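Local coordinates for protein ectonucleotide pyrophosphatase/phosphodiesterase family member 5 (Mus musculus, PDB 5VEO) that probably hydrolyses a restricted range of nucleotides at phosphodiester or pyrophosphate bonds, as a zinc-binding ectoenzyme of the alkaline phosphatase clan, at residues Q14-V19 with C364-L369; N43-N48 with F338-P343; A257-E262 with R298-V303. The protein carries 1 engineered substitution. All blocks are in the same frame, centred on the assembly; numbering follows the deposited sequence.

Contact 1: Q14-V19 with C364-L369; sequences QKVLVV and CHLLNL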
ATOM      1  N   GLN A  14      -1.456  25.069   4.916  1.00 40.35           N
ATOM      2  CA  GLN A  14      -1.237  23.832   5.652  1.00 32.38           C
ATOM      3  C   GLN A  14      -0.174  22.985   4.953  1.00 31.60           C
ATOM      4  O   GLN A  14       0.011  23.030   3.732  1.00 29.62           O
ATOM      5  CB  GLN A  14      -2.522  22.994   5.797  1.00 36.96           C
ATOM      6  CG  GLN A  14      -3.706  23.541   6.666  1.00 40.13           C
ATOM      7  CD  GLN A  14      -3.462  23.587   8.183  1.00 36.86           C
ATOM      8  OE1 GLN A  14      -2.724  22.788   8.738  1.00 32.40           O
ATOM      9  NE2 GLN A  14      -4.116  24.533   8.853  1.00 49.95           N
ATOM     10  N   LYS A  15       0.521  22.196   5.751  1.00 22.45           N
ATOM     11  CA  LYS A  15       1.539  21.277   5.280  1.00 19.96           C
ATOM     12  C   LYS A  15       1.166  19.891   5.761  1.00 19.29           C
ATOM     13  O   LYS A  15       0.534  19.750   6.811  1.00 19.26           O
ATOM     14  CB  LYS A  15       2.869  21.624   5.828  1.00 21.02           C
ATOM     15  CG  LYS A  15       3.301  23.022   5.390  1.00 25.00           C
ATOM     16  CD  LYS A  15       4.732  23.236   5.731  1.00 33.39           C
ATOM     17  CE  LYS A  15       4.970  23.266   7.230  1.00 40.57           C
ATOM     18  NZ  LYS A  15       5.083  24.654   7.764  1.00 44.66           N
ATOM     19  N   VAL A  16       1.600  18.886   5.009  1.00 15.58           N
ATOM     20  CA  VAL A  16       1.270  17.496   5.331  1.00 15.37           C
ATOM     21  C   VAL A  16       2.490  16.619   5.079  1.00 14.07           C
ATOM     22  O   VAL A  16       3.152  16.738   4.037  1.00 14.40           O
ATOM     23  CB  VAL A  16       0.084  16.994   4.491  1.00 15.50           C
ATOM     24  CG1 VAL A  16      -0.212  15.512   4.858  1.00 21.29           C
ATOM     25  CG2 VAL A  16      -1.162  17.836   4.681  1.00 18.26           C
ATOM     26  N   LEU A  17       2.774  15.730   6.033  1.00 12.88           N
ATOM     27  CA  LEU A  17       3.758  14.664   5.884  1.00 12.43           C
ATOM     28  C   LEU A  17       3.027  13.339   6.043  1.00 11.54           C
ATOM     29  O   LEU A  17       2.458  13.096   7.105  1.00 12.75           O
ATOM     30  CB  LEU A  17       4.856  14.784   6.938  1.00 13.95           C
ATOM     31  CG  LEU A  17       5.864  13.648   7.004  1.00 11.82           C
ATOM     32  CD1 LEU A  17       6.498  13.352   5.624  1.00 12.01           C
ATOM     33  CD2 LEU A  17       6.917  13.917   8.034  1.00 14.96           C
ATOM     34  N   VAL A  18       3.023  12.523   4.989  1.00  9.93           N
ATOM     35  CA  VAL A  18       2.434  11.182   5.022  1.00 10.11           C
ATOM     36  C   VAL A  18       3.570  10.191   5.186  1.00 10.43           C
ATOM     37  O   VAL A  18       4.519  10.167   4.382  1.00 10.23           O
ATOM     38  CB  VAL A  18       1.624  10.876   3.755  1.00 10.12           C
ATOM     39  CG1 VAL A  18       0.997   9.457   3.830  1.00 12.87           C
ATOM     40  CG2 VAL A  18       0.561  11.926   3.522  1.00 13.11           C
ATOM     41  N   VAL A  19       3.469   9.366   6.222  1.00  9.25           N
ATOM     42  CA  VAL A  19       4.442   8.329   6.506  1.00  8.61           C
ATOM     43  C   VAL A  19       3.770   6.985   6.315  1.00  8.12           C
ATOM     44  O   VAL A  19       2.700   6.753   6.885  1.00  8.94           O
ATOM     45  CB  VAL A  19       4.989   8.439   7.934  1.00 10.70           C
ATOM     46  CG1 VAL A  19       6.015   7.353   8.176  1.00 10.89           C
ATOM     47  CG2 VAL A  19       5.565   9.817   8.161  1.00 12.41           C
ATOM     48  N   CYS A 364      -6.181  16.655  -0.379  1.00 17.16           N
ATOM     49  CA  CYS A 364      -6.525  17.778  -1.248  1.00 18.64           C
ATOM     50  C   CYS A 364      -7.207  18.887  -0.462  1.00 20.04           C
ATOM     51  O   CYS A 364      -6.970  20.076  -0.717  1.00 21.89           O
ATOM     52  CB  CYS A 364      -7.413  17.305  -2.399  1.00 18.39           C
ATOM     53  SG  CYS A 364      -6.535  16.326  -3.642  1.00 19.81           S
ATOM     54  N   HIS A 365      -8.055  18.524   0.502  1.00 20.39           N
ATOM     55  CA  HIS A 365      -8.677  19.534   1.351  1.00 19.56           C
ATOM     56  C   HIS A 365      -7.631  20.283   2.169  1.00 20.03           C
ATOM     57  O   HIS A 365      -7.624  21.518   2.210  1.00 23.72           O
ATOM     58  CB  HIS A 365      -9.714  18.892   2.272  1.00 19.79           C
ATOM     59  CG  HIS A 365     -10.326  19.861   3.233  1.00 23.42           C
ATOM     60  ND1 HIS A 365     -11.388  20.671   2.895  1.00 29.59           N
ATOM     61  CD2 HIS A 365      -9.998  20.180   4.507  1.00 27.11           C
ATOM     62  CE1 HIS A 365     -11.707  21.430   3.929  1.00 30.34           C
ATOM     63  NE2 HIS A 365     -10.869  21.163   4.916  1.00 29.87           N
ATOM     64  N   LEU A 366      -6.739  19.550   2.838  1.00 18.80           N
ATOM     65  CA  LEU A 366      -5.742  20.198   3.680  1.00 20.08           C
ATOM     66  C   LEU A 366      -4.867  21.139   2.868  1.00 19.84           C
ATOM     67  O   LEU A 366      -4.507  22.226   3.336  1.00 23.57           O
ATOM     68  CB  LEU A 366      -4.880  19.147   4.372  1.00 22.05           C
ATOM     69  CG  LEU A 366      -5.616  18.317   5.412  1.00 19.56           C
ATOM     70  CD1 LEU A 366      -4.744  17.123   5.835  1.00 23.75           C
ATOM     71  CD2 LEU A 366      -5.986  19.170   6.607  1.00 27.06           C
ATOM     72  N   LEU A 367      -4.507  20.735   1.658  1.00 19.05           N
ATOM     73  CA  LEU A 367      -3.583  21.494   0.828  1.00 18.39           C
ATOM     74  C   LEU A 367      -4.287  22.494  -0.078  1.00 21.41           C
ATOM     75  O   LEU A 367      -3.624  23.148  -0.892  1.00 22.37           O
ATOM     76  CB  LEU A 367      -2.753  20.528  -0.010  1.00 19.42           C
ATOM     77  CG  LEU A 367      -1.903  19.530   0.782  1.00 19.74           C
ATOM     78  CD1 LEU A 367      -1.231  18.552  -0.165  1.00 23.54           C
ATOM     79  CD2 LEU A 367      -0.872  20.258   1.635  1.00 27.26           C
ATOM     80  N   ASN A 368      -5.605  22.621   0.025  1.00 25.08           N
ATOM     81  CA  ASN A 368      -6.356  23.541  -0.822  1.00 25.80           C
ATOM     82  C   ASN A 368      -6.088  23.268  -2.305  1.00 26.15           C
ATOM     83  O   ASN A 368      -5.795  24.171  -3.094  1.00 28.21           O
ATOM     84  CB  ASN A 368      -6.014  24.984  -0.469  1.00 25.99           C
ATOM     85  CG  ASN A 368      -7.049  25.954  -0.963  1.00 39.07           C
ATOM     86  OD1 ASN A 368      -8.211  25.596  -1.153  1.00 44.42           O
ATOM     87  ND2 ASN A 368      -6.636  27.194  -1.185  1.00 41.14           N
ATOM     88  N   LEU A 369      -6.182  21.995  -2.675  1.00 23.37           N
ATOM     89  CA  LEU A 369      -6.066  21.543  -4.050  1.00 20.77           C
ATOM     90  C   LEU A 369      -7.421  21.113  -4.577  1.00 20.87           C
ATOM     91  O   LEU A 369      -8.260  20.594  -3.834  1.00 25.99           O
ATOM     92  CB  LEU A 369      -5.108  20.349  -4.173  1.00 19.17           C
ATOM     93  CG  LEU A 369      -3.706  20.559  -3.648  1.00 18.59           C
ATOM     94  CD1 LEU A 369      -2.934  19.243  -3.707  1.00 20.45           C
ATOM     95  CD2 LEU A 369      -2.999  21.632  -4.465  1.00 22.55           C
TER
HETATM   96  O   HOH W   1      -3.507  24.740   2.922  1.00 43.58           O
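A Schellman motif ends helix 359-366 and brings L366 and L367 against the start of strand 16-21, in the central mixed sheet of the alkaline phosphatase-like fold. N368 has a positive phi of 55°. L369 N bonds back to C364 O at 2.9 Å, and N368 N bonds to H365 O at 3.2 Å. These two bonds close the last turn.

V16 is the apolar centre of the contact. Its CG1 is anti to the backbone N (chi1 179°), so CG2 lies anti to the carbonyl carbon. That one methyl meets both leucines. V16 CG2 is 3.8 Å from L366 CD1, and the two side chains cross at about a right angle. V16 CG2 is 3.9 Å from L367 CD2, in an oblique crossing. L367 CD2 also lies 3.6 Å from Q14 O, so this methyl packs against backbone as well as side chain. L367 reaches L168 and N113 beyond the two segments.

Q14 starts toward the helix end, with Q14 CB 3.3 Å from L366 O. Its chain then bends at chi2 and leads away, and OE1 takes a hydrogen bond from N218 ND2. The polar link between the segments is a bridging water. The water accepts from Q14 N at 2.9 Å and donates to L366 O at 2.7 Å.

Contact 2: N43-N48 with F338-P343; sequences NGVHVN and FLAHGP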
ATOM      1  N   ASN A  43      -2.595  13.008  21.383  1.00 18.28           N
ATOM      2  CA  ASN A  43      -2.534  14.376  20.904  1.00 17.15           C
ATOM      3  C   ASN A  43      -3.107  14.519  19.505  1.00 17.71           C
ATOM      4  O   ASN A  43      -2.871  15.537  18.845  1.00 20.05           O
ATOM      5  CB  ASN A  43      -1.087  14.856  20.975  1.00 21.01           C
ATOM      6  CG  ASN A  43      -0.619  15.001  22.407  1.00 21.23           C
ATOM      7  OD1 ASN A  43      -1.075  15.900  23.121  1.00 25.47           O
ATOM      8  ND2 ASN A  43       0.228  14.091  22.859  1.00 22.14           N
ATOM      9  N   GLY A  44      -3.861  13.534  19.042  1.00 16.69           N
ATOM     10  CA  GLY A  44      -4.246  13.470  17.646  1.00 14.59           C
ATOM     11  C   GLY A  44      -5.444  12.568  17.412  1.00 15.26           C
ATOM     12  O   GLY A  44      -6.324  12.439  18.271  1.00 16.54           O
ATOM     13  N   VAL A  45      -5.480  11.962  16.222  1.00 13.76           N
ATOM     14  CA  VAL A  45      -6.608  11.154  15.791  1.00 12.79           C
ATOM     15  C   VAL A  45      -6.121   9.746  15.475  1.00 11.71           C
ATOM     16  O   VAL A  45      -4.959   9.517  15.138  1.00 13.56           O
ATOM     17  CB  VAL A  45      -7.347  11.734  14.565  1.00 13.42           C
ATOM     18  CG1 VAL A  45      -7.917  13.127  14.856  1.00 15.29           C
ATOM     19  CG2 VAL A  45      -6.438  11.787  13.343  1.00 14.85           C
ATOM     20  N   HIS A  46      -7.057   8.802  15.557  1.00 12.89           N
ATOM     21  CA  HIS A  46      -6.779   7.381  15.361  1.00 10.71           C
ATOM     22  C   HIS A  46      -8.029   6.759  14.762  1.00 11.00           C
ATOM     23  O   HIS A  46      -9.126   7.032  15.241  1.00 13.50           O
ATOM     24  CB  HIS A  46      -6.412   6.740  16.713  1.00 11.56           C
ATOM     25  CG  HIS A  46      -6.154   5.261  16.683  1.00 11.10           C
ATOM     26  ND1 HIS A  46      -6.408   4.467  17.781  1.00 14.19           N
ATOM     27  CD2 HIS A  46      -5.654   4.436  15.727  1.00 10.75           C
ATOM     28  CE1 HIS A  46      -6.082   3.215  17.502  1.00 14.39           C
ATOM     29  NE2 HIS A  46      -5.612   3.169  16.269  1.00 12.54           N
ATOM     30  N   VAL A  47      -7.878   5.980  13.691  1.00 10.51           N
ATOM     31  CA  VAL A  47      -8.994   5.280  13.062  1.00 10.80           C
ATOM     32  C   VAL A  47      -8.776   3.784  13.266  1.00  8.41           C
ATOM     33  O   VAL A  47      -7.750   3.246  12.847  1.00 10.86           O
ATOM     34  CB  VAL A  47      -9.118   5.620  11.569  1.00 12.09           C
ATOM     35  CG1 VAL A  47     -10.242   4.805  10.936  1.00 13.12           C
ATOM     36  CG2 VAL A  47      -9.386   7.133  11.377  1.00 12.97           C
ATOM     37  N   ASN A  48      -9.750   3.101  13.889  1.00  9.61           N
ATOM     38  CA  ASN A  48      -9.566   1.679  14.190  1.00  9.99           C
ATOM     39  C   ASN A  48      -9.449   0.815  12.935  1.00  7.94           C
ATOM     40  O   ASN A  48      -8.565  -0.051  12.850  1.00 10.31           O
ATOM     41  CB  ASN A  48     -10.727   1.157  15.038  1.00  9.85           C
ATOM     42  CG  ASN A  48     -10.613   1.532  16.488  1.00  9.66           C
ATOM     43  OD1 ASN A  48      -9.530   1.826  16.998  1.00 13.07           O
ATOM     44  ND2 ASN A  48     -11.747   1.448  17.198  1.00 12.39           N
ATOM     45  N   PHE A 338      -3.921   3.725  11.047  1.00  9.06           N
ATOM     46  CA  PHE A 338      -4.035   5.125  10.633  1.00  8.88           C
ATOM     47  C   PHE A 338      -4.110   6.009  11.871  1.00  9.05           C
ATOM     48  O   PHE A 338      -5.006   5.840  12.711  1.00  9.93           O
ATOM     49  CB  PHE A 338      -5.264   5.353   9.751  1.00  9.26           C
ATOM     50  CG  PHE A 338      -5.393   6.762   9.246  1.00  8.80           C
ATOM     51  CD1 PHE A 338      -4.978   7.086   7.967  1.00 11.25           C
ATOM     52  CD2 PHE A 338      -5.923   7.764  10.052  1.00 12.17           C
ATOM     53  CE1 PHE A 338      -5.088   8.399   7.496  1.00 11.32           C
ATOM     54  CE2 PHE A 338      -6.029   9.051   9.596  1.00 15.76           C
ATOM     55  CZ  PHE A 338      -5.608   9.372   8.308  1.00 16.31           C
ATOM     56  N   LEU A 339      -3.193   6.967  11.967  1.00 10.18           N
ATOM     57  CA  LEU A 339      -3.236   7.950  13.035  1.00 10.77           C
ATOM     58  C   LEU A 339      -2.627   9.243  12.516  1.00 11.45           C
ATOM     59  O   LEU A 339      -1.916   9.244  11.517  1.00 12.79           O
ATOM     60  CB  LEU A 339      -2.535   7.443  14.301  1.00 16.04           C
ATOM     61  CG  LEU A 339      -1.058   7.121  14.401  1.00 16.33           C
ATOM     62  CD1 LEU A 339      -0.652   6.958  15.882  1.00 19.28           C
ATOM     63  CD2 LEU A 339      -0.714   5.849  13.611  1.00 17.80           C
ATOM     64  N   ALA A 340      -2.922  10.351  13.187  1.00 12.26           N
ATOM     65  CA  ALA A 340      -2.403  11.618  12.683  1.00 12.30           C
ATOM     66  C   ALA A 340      -2.359  12.657  13.791  1.00 13.13           C
ATOM     67  O   ALA A 340      -3.079  12.571  14.790  1.00 14.67           O
ATOM     68  CB  ALA A 340      -3.248  12.127  11.522  1.00 12.88           C
ATOM     69  N   HIS A 341      -1.497  13.655  13.580  1.00 14.74           N
ATOM     70  CA  HIS A 341      -1.320  14.760  14.515  1.00 14.42           C
ATOM     71  C   HIS A 341      -1.023  16.018  13.727  1.00 16.15           C
ATOM     72  O   HIS A 341      -0.234  15.978  12.790  1.00 16.88           O
ATOM     73  CB  HIS A 341      -0.157  14.513  15.473  1.00 15.93           C
ATOM     74  CG  HIS A 341       0.271  15.742  16.209  1.00 17.16           C
ATOM     75  ND1 HIS A 341       1.168  16.647  15.680  1.00 18.36           N
ATOM     76  CD2 HIS A 341      -0.088  16.226  17.421  1.00 22.50           C
ATOM     77  CE1 HIS A 341       1.339  17.640  16.539  1.00 21.70           C
ATOM     78  NE2 HIS A 341       0.588  17.410  17.600  1.00 23.66           N
ATOM     79  N   GLY A 342      -1.640  17.132  14.116  1.00 15.52           N
ATOM     80  CA  GLY A 342      -1.240  18.400  13.563  1.00 16.11           C
ATOM     81  C   GLY A 342      -2.279  19.463  13.797  1.00 18.66           C
ATOM     82  O   GLY A 342      -3.349  19.228  14.373  1.00 19.80           O
ATOM     83  N   PRO A 343      -1.981  20.669  13.318  1.00 19.51           N
ATOM     84  CA  PRO A 343      -2.880  21.796  13.592  1.00 21.09           C
ATOM     85  C   PRO A 343      -4.262  21.625  12.988  1.00 21.82           C
ATOM     86  O   PRO A 343      -5.234  22.167  13.528  1.00 22.74           O
ATOM     87  CB  PRO A 343      -2.123  22.993  12.996  1.00 24.72           C
ATOM     88  CG  PRO A 343      -1.146  22.413  12.049  1.00 24.51           C
ATOM     89  CD  PRO A 343      -0.778  21.061  12.568  1.00 19.40           C
TER
HETATM   90  O   HOH W   2      -3.618  16.774  16.398  1.00 18.79           O
HETATM   91  O   HOH W   3      -5.384   2.225  13.152  1.00 14.94           O
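Three backbone hydrogen bonds join 43-48 to 338-343 as neighbouring antiparallel strands in the mixed sheet of the alkaline phosphatase-like fold. The strand directions differ by 169°. V45 and A340 form the hydrogen-bonded pair. V45 N donates to A340 O at 2.9 Å, in the carbonyl plane. A340 N returns the bond to V45 O at 2.9 Å, but from above the plane of the V45 carbonyl. V47 N donates to F338 O at 3.0 Å and is nearly straight (172°).

The side chains of V45 and A340 share one face. V45 CG2 sits in the crowded position between the backbone N and the carbonyl carbon, 3.7 Å from A340 CB. V47 and F338 lie side by side and point the same way, with V47 CG2 3.8 Å from F338 CD2. H46 and L339, the non-hydrogen-bonded pair, share the other face. The H46 ring presents its edge to F338 O, with CD2 3.4 Å from that oxygen. G44 passes close to A340 O, where a CB would clash.

The H341 ring turns its edge to the backbone of N43, the first residue past helix 35-42, with H341 CD2 3.2 Å from N43 O. It also stacks on W214. An alanine here removes the ring, with its stack on W214 and its edge contact to N43 O, and would probably leave this end of the strand pair less firmly packed.

Further out, strand 349-355 bonds to G44 and H46, and strand 218-222 bonds to L339 and H341. M41 of helix 35-42 touches both H46 and L339, and F37 and I40 also touch L339. Both polar atoms of the N43 amide are bonded: ND2 donates to Y39 O and OD1 accepts from K347 NZ.

Contact 3: A257-E262 with R298-V303; sequences AILPKE and RVQPIV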
ATOM      1  N   ALA A 257      -2.690 -14.581 -10.618  1.00 10.47           N
ATOM      2  CA  ALA A 257      -3.157 -13.945 -11.840  1.00 10.90           C
ATOM      3  C   ALA A 257      -2.680 -14.834 -12.972  1.00 12.25           C
ATOM      4  O   ALA A 257      -1.474 -14.942 -13.206  1.00 12.81           O
ATOM      5  CB  ALA A 257      -2.607 -12.530 -11.954  1.00 12.78           C
ATOM      6  N   ILE A 258      -3.625 -15.503 -13.633  1.00 11.77           N
ATOM      7  CA  ILE A 258      -3.343 -16.619 -14.531  1.00 12.03           C
ATOM      8  C   ILE A 258      -3.739 -16.231 -15.949  1.00 15.13           C
ATOM      9  O   ILE A 258      -4.880 -15.827 -16.195  1.00 14.74           O
ATOM     10  CB  ILE A 258      -4.077 -17.887 -14.070  1.00 13.15           C
ATOM     11  CG1 ILE A 258      -3.458 -18.380 -12.754  1.00 13.63           C
ATOM     12  CG2 ILE A 258      -4.022 -18.994 -15.151  1.00 15.42           C
ATOM     13  CD1 ILE A 258      -4.224 -19.474 -12.076  1.00 18.65           C
ATOM     14  N   LEU A 259      -2.792 -16.353 -16.866  1.00 14.55           N
ATOM     15  CA  LEU A 259      -3.025 -16.121 -18.289  1.00 13.34           C
ATOM     16  C   LEU A 259      -2.910 -17.458 -19.002  1.00 16.43           C
ATOM     17  O   LEU A 259      -1.789 -17.913 -19.287  1.00 15.82           O
ATOM     18  CB  LEU A 259      -2.005 -15.129 -18.843  1.00 14.36           C
ATOM     19  CG  LEU A 259      -2.077 -14.850 -20.353  1.00 19.09           C
ATOM     20  CD1 LEU A 259      -3.434 -14.335 -20.730  1.00 19.74           C
ATOM     21  CD2 LEU A 259      -1.001 -13.856 -20.714  1.00 23.25           C
ATOM     22  N   PRO A 260      -4.021 -18.144 -19.275  1.00 17.34           N
ATOM     23  CA  PRO A 260      -3.935 -19.404 -20.016  1.00 18.03           C
ATOM     24  C   PRO A 260      -3.351 -19.153 -21.392  1.00 20.39           C
ATOM     25  O   PRO A 260      -3.573 -18.097 -21.988  1.00 21.44           O
ATOM     26  CB  PRO A 260      -5.394 -19.870 -20.104  1.00 19.20           C
ATOM     27  CG  PRO A 260      -6.087 -19.174 -18.993  1.00 18.55           C
ATOM     28  CD  PRO A 260      -5.406 -17.831 -18.900  1.00 18.32           C
ATOM     29  N   LYS A 261      -2.574 -20.116 -21.875  1.00 19.00           N
ATOM     30  CA  LYS A 261      -2.146 -20.080 -23.263  1.00 21.23           C
ATOM     31  C   LYS A 261      -3.364 -20.163 -24.174  1.00 19.80           C
ATOM     32  O   LYS A 261      -4.463 -20.541 -23.759  1.00 23.70           O
ATOM     33  CB  LYS A 261      -1.192 -21.230 -23.561  1.00 22.76           C
ATOM     34  CG  LYS A 261       0.009 -21.262 -22.657  1.00 26.29           C
ATOM     35  CD  LYS A 261       1.214 -20.568 -23.224  1.00 32.58           C
ATOM     36  CE  LYS A 261       2.394 -20.882 -22.318  1.00 38.29           C
ATOM     37  NZ  LYS A 261       3.728 -20.752 -22.952  1.00 48.24           N
ATOM     38  N   GLU A 262      -3.158 -19.818 -25.432  1.00 24.75           N
ATOM     39  CA  GLU A 262      -4.251 -19.837 -26.397  1.00 23.86           C
ATOM     40  C   GLU A 262      -4.909 -21.210 -26.454  1.00 23.30           C
ATOM     41  O   GLU A 262      -4.229 -22.236 -26.557  1.00 26.01           O
ATOM     42  CB  GLU A 262      -3.734 -19.455 -27.770  1.00 25.83           C
ATOM     43  CG  GLU A 262      -4.830 -19.555 -28.833  1.00 30.57           C
ATOM     44  CD  GLU A 262      -4.458 -18.911 -30.145  1.00 33.39           C
ATOM     45  OE1 GLU A 262      -3.272 -18.532 -30.290  1.00 38.39           O
ATOM     46  OE2 GLU A 262      -5.359 -18.790 -31.017  1.00 31.79           O
ATOM     47  N   ARG A 298      -5.273  -5.010 -17.336  1.00 14.53           N
ATOM     48  CA  ARG A 298      -4.210  -5.660 -16.570  1.00 12.46           C
ATOM     49  C   ARG A 298      -4.730  -6.687 -15.576  1.00 14.03           C
ATOM     50  O   ARG A 298      -3.928  -7.345 -14.899  1.00 15.16           O
ATOM     51  CB  ARG A 298      -3.380  -4.609 -15.835  1.00 12.95           C
ATOM     52  CG  ARG A 298      -2.657  -3.705 -16.792  1.00 13.84           C
ATOM     53  CD  ARG A 298      -2.225  -2.429 -16.142  1.00 14.24           C
ATOM     54  NE  ARG A 298      -1.664  -1.550 -17.160  1.00 14.25           N
ATOM     55  CZ  ARG A 298      -1.299  -0.293 -16.956  1.00 14.89           C
ATOM     56  NH1 ARG A 298      -1.427   0.261 -15.758  1.00 17.00           N
ATOM     57  NH2 ARG A 298      -0.822   0.408 -17.974  1.00 18.78           N
ATOM     58  N   VAL A 299      -6.042  -6.856 -15.476  1.00 13.25           N
ATOM     59  CA  VAL A 299      -6.604  -7.972 -14.729  1.00 12.57           C
ATOM     60  C   VAL A 299      -6.660  -9.173 -15.665  1.00 13.69           C
ATOM     61  O   VAL A 299      -7.256  -9.114 -16.754  1.00 15.56           O
ATOM     62  CB  VAL A 299      -7.983  -7.622 -14.162  1.00 12.96           C
ATOM     63  CG1 VAL A 299      -8.578  -8.797 -13.400  1.00 14.76           C
ATOM     64  CG2 VAL A 299      -7.874  -6.390 -13.278  1.00 15.47           C
ATOM     65  N   GLN A 300      -5.995 -10.254 -15.263  1.00 14.43           N
ATOM     66  CA  GLN A 300      -5.823 -11.397 -16.143  1.00 14.67           C
ATOM     67  C   GLN A 300      -7.127 -12.178 -16.307  1.00 15.54           C
ATOM     68  O   GLN A 300      -8.070 -12.001 -15.533  1.00 13.86           O
ATOM     69  CB  GLN A 300      -4.719 -12.304 -15.607  1.00 12.78           C
ATOM     70  CG  GLN A 300      -3.337 -11.646 -15.611  1.00 13.41           C
ATOM     71  CD  GLN A 300      -2.950 -11.159 -16.989  1.00 14.18           C
ATOM     72  OE1 GLN A 300      -3.170 -11.849 -17.987  1.00 15.95           O
ATOM     73  NE2 GLN A 300      -2.394  -9.950 -17.056  1.00 14.97           N
ATOM     74  N   PRO A 301      -7.201 -13.055 -17.319  1.00 14.58           N
ATOM     75  CA  PRO A 301      -8.481 -13.732 -17.603  1.00 15.14           C
ATOM     76  C   PRO A 301      -8.984 -14.609 -16.477  1.00 14.95           C
ATOM     77  O   PRO A 301     -10.199 -14.828 -16.371  1.00 15.35           O
ATOM     78  CB  PRO A 301      -8.168 -14.570 -18.850  1.00 15.82           C
ATOM     79  CG  PRO A 301      -7.054 -13.865 -19.514  1.00 19.48           C
ATOM     80  CD  PRO A 301      -6.214 -13.285 -18.389  1.00 15.72           C
ATOM     81  N   ILE A 302      -8.082 -15.164 -15.670  1.00 12.77           N
ATOM     82  CA  ILE A 302      -8.440 -15.973 -14.514  1.00 11.95           C
ATOM     83  C   ILE A 302      -7.690 -15.398 -13.327  1.00 12.65           C
ATOM     84  O   ILE A 302      -6.483 -15.147 -13.413  1.00 14.08           O
ATOM     85  CB  ILE A 302      -8.088 -17.459 -14.708  1.00 13.95           C
ATOM     86  CG1 ILE A 302      -8.951 -18.063 -15.818  1.00 19.50           C
ATOM     87  CG2 ILE A 302      -8.285 -18.245 -13.414  1.00 17.94           C
ATOM     88  CD1 ILE A 302      -8.607 -19.498 -16.185  1.00 19.90           C
ATOM     89  N   VAL A 303      -8.401 -15.207 -12.230  1.00 10.98           N
ATOM     90  CA  VAL A 303      -7.821 -14.717 -10.988  1.00 11.45           C
ATOM     91  C   VAL A 303      -8.278 -15.673  -9.901  1.00 12.36           C
ATOM     92  O   VAL A 303      -9.485 -15.844  -9.697  1.00 14.64           O
ATOM     93  CB  VAL A 303      -8.247 -13.274 -10.678  1.00 13.59           C
ATOM     94  CG1 VAL A 303      -7.745 -12.831  -9.300  1.00 15.97           C
ATOM     95  CG2 VAL A 303      -7.717 -12.331 -11.728  1.00 13.83           C
TER
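L259 lies obliquely across Q300, and the glutamine's polar end meets the leucine's hydrocarbon. Q300 has CG anti to its carbonyl carbon (chi1 -65°), and the chain bends at chi2. The bend carries Q300 OE1 to 3.6 Å from L259 CB. L259 has CG anti to its backbone N, and its CD1 also approaches OE1. The same methyl, L259 CD1, packs on the ring of P301, 3.8 Å from P301 CD. Lower on the glutamine chain, Q300 CG rests 3.8 Å from A257 CB. F82 of strand 80-83 touches both L259 and Q300.

A second group forms round I302. I302 CB faces I258 CB at 4.1 Å across the strands. I302 has CG1 anti to its carbonyl carbon and an extended chi2 (175°), which takes its end to P260. There I302 CD1 meets P260 CG at 3.8 Å, and the two side chains cross obliquely.

A257 to P260 lie on strand 255-260 and I302 on strand 302-306, the two central strands of a four-stranded antiparallel sheet. Q300 and P301 lead into the second. I258 and I302 are the hydrogen-bonded pair. I258 N donates to I302 O at 2.9 Å, nearly along the C=O axis. The return bond, I302 N to I258 O, is weak at 3.3 Å. P301 precedes I302 in the chain, and P301 CD lies 3.6 Å from I258 O. A257 and V303 form the next pair, non-hydrogen-bonded, with side chains on the other face.

Helix 265-272 packs on the isoleucine face: L272 touches I258, while F265 and V268 touch I302. F265 also touches P301, and L249 of the edge strand 247-249 touches I258.

Overall arrangement
Contacts 1 and 2 belong to the same mixed sheet and lie on the same side of the chain's centre. Their centres are about 14 Å apart, and they touch where Q14 OE1 packs 3.7 Å from P343 CG. Strand 218-222 lies between strands 16-21 and 338-341 in this sheet. D22, directly after strand 16-21, binds a zinc ion together with D224 and H225, which lie just beyond strand 218-222. Contact 3 belongs to the separate four-stranded sheet, on the opposite side of the chain's centre. Its centre is about 39 Å from that of contact 1 and 41 Å from that of contact 2. E262, at the end of its first segment, touches a second AMP, away from the zinc ions.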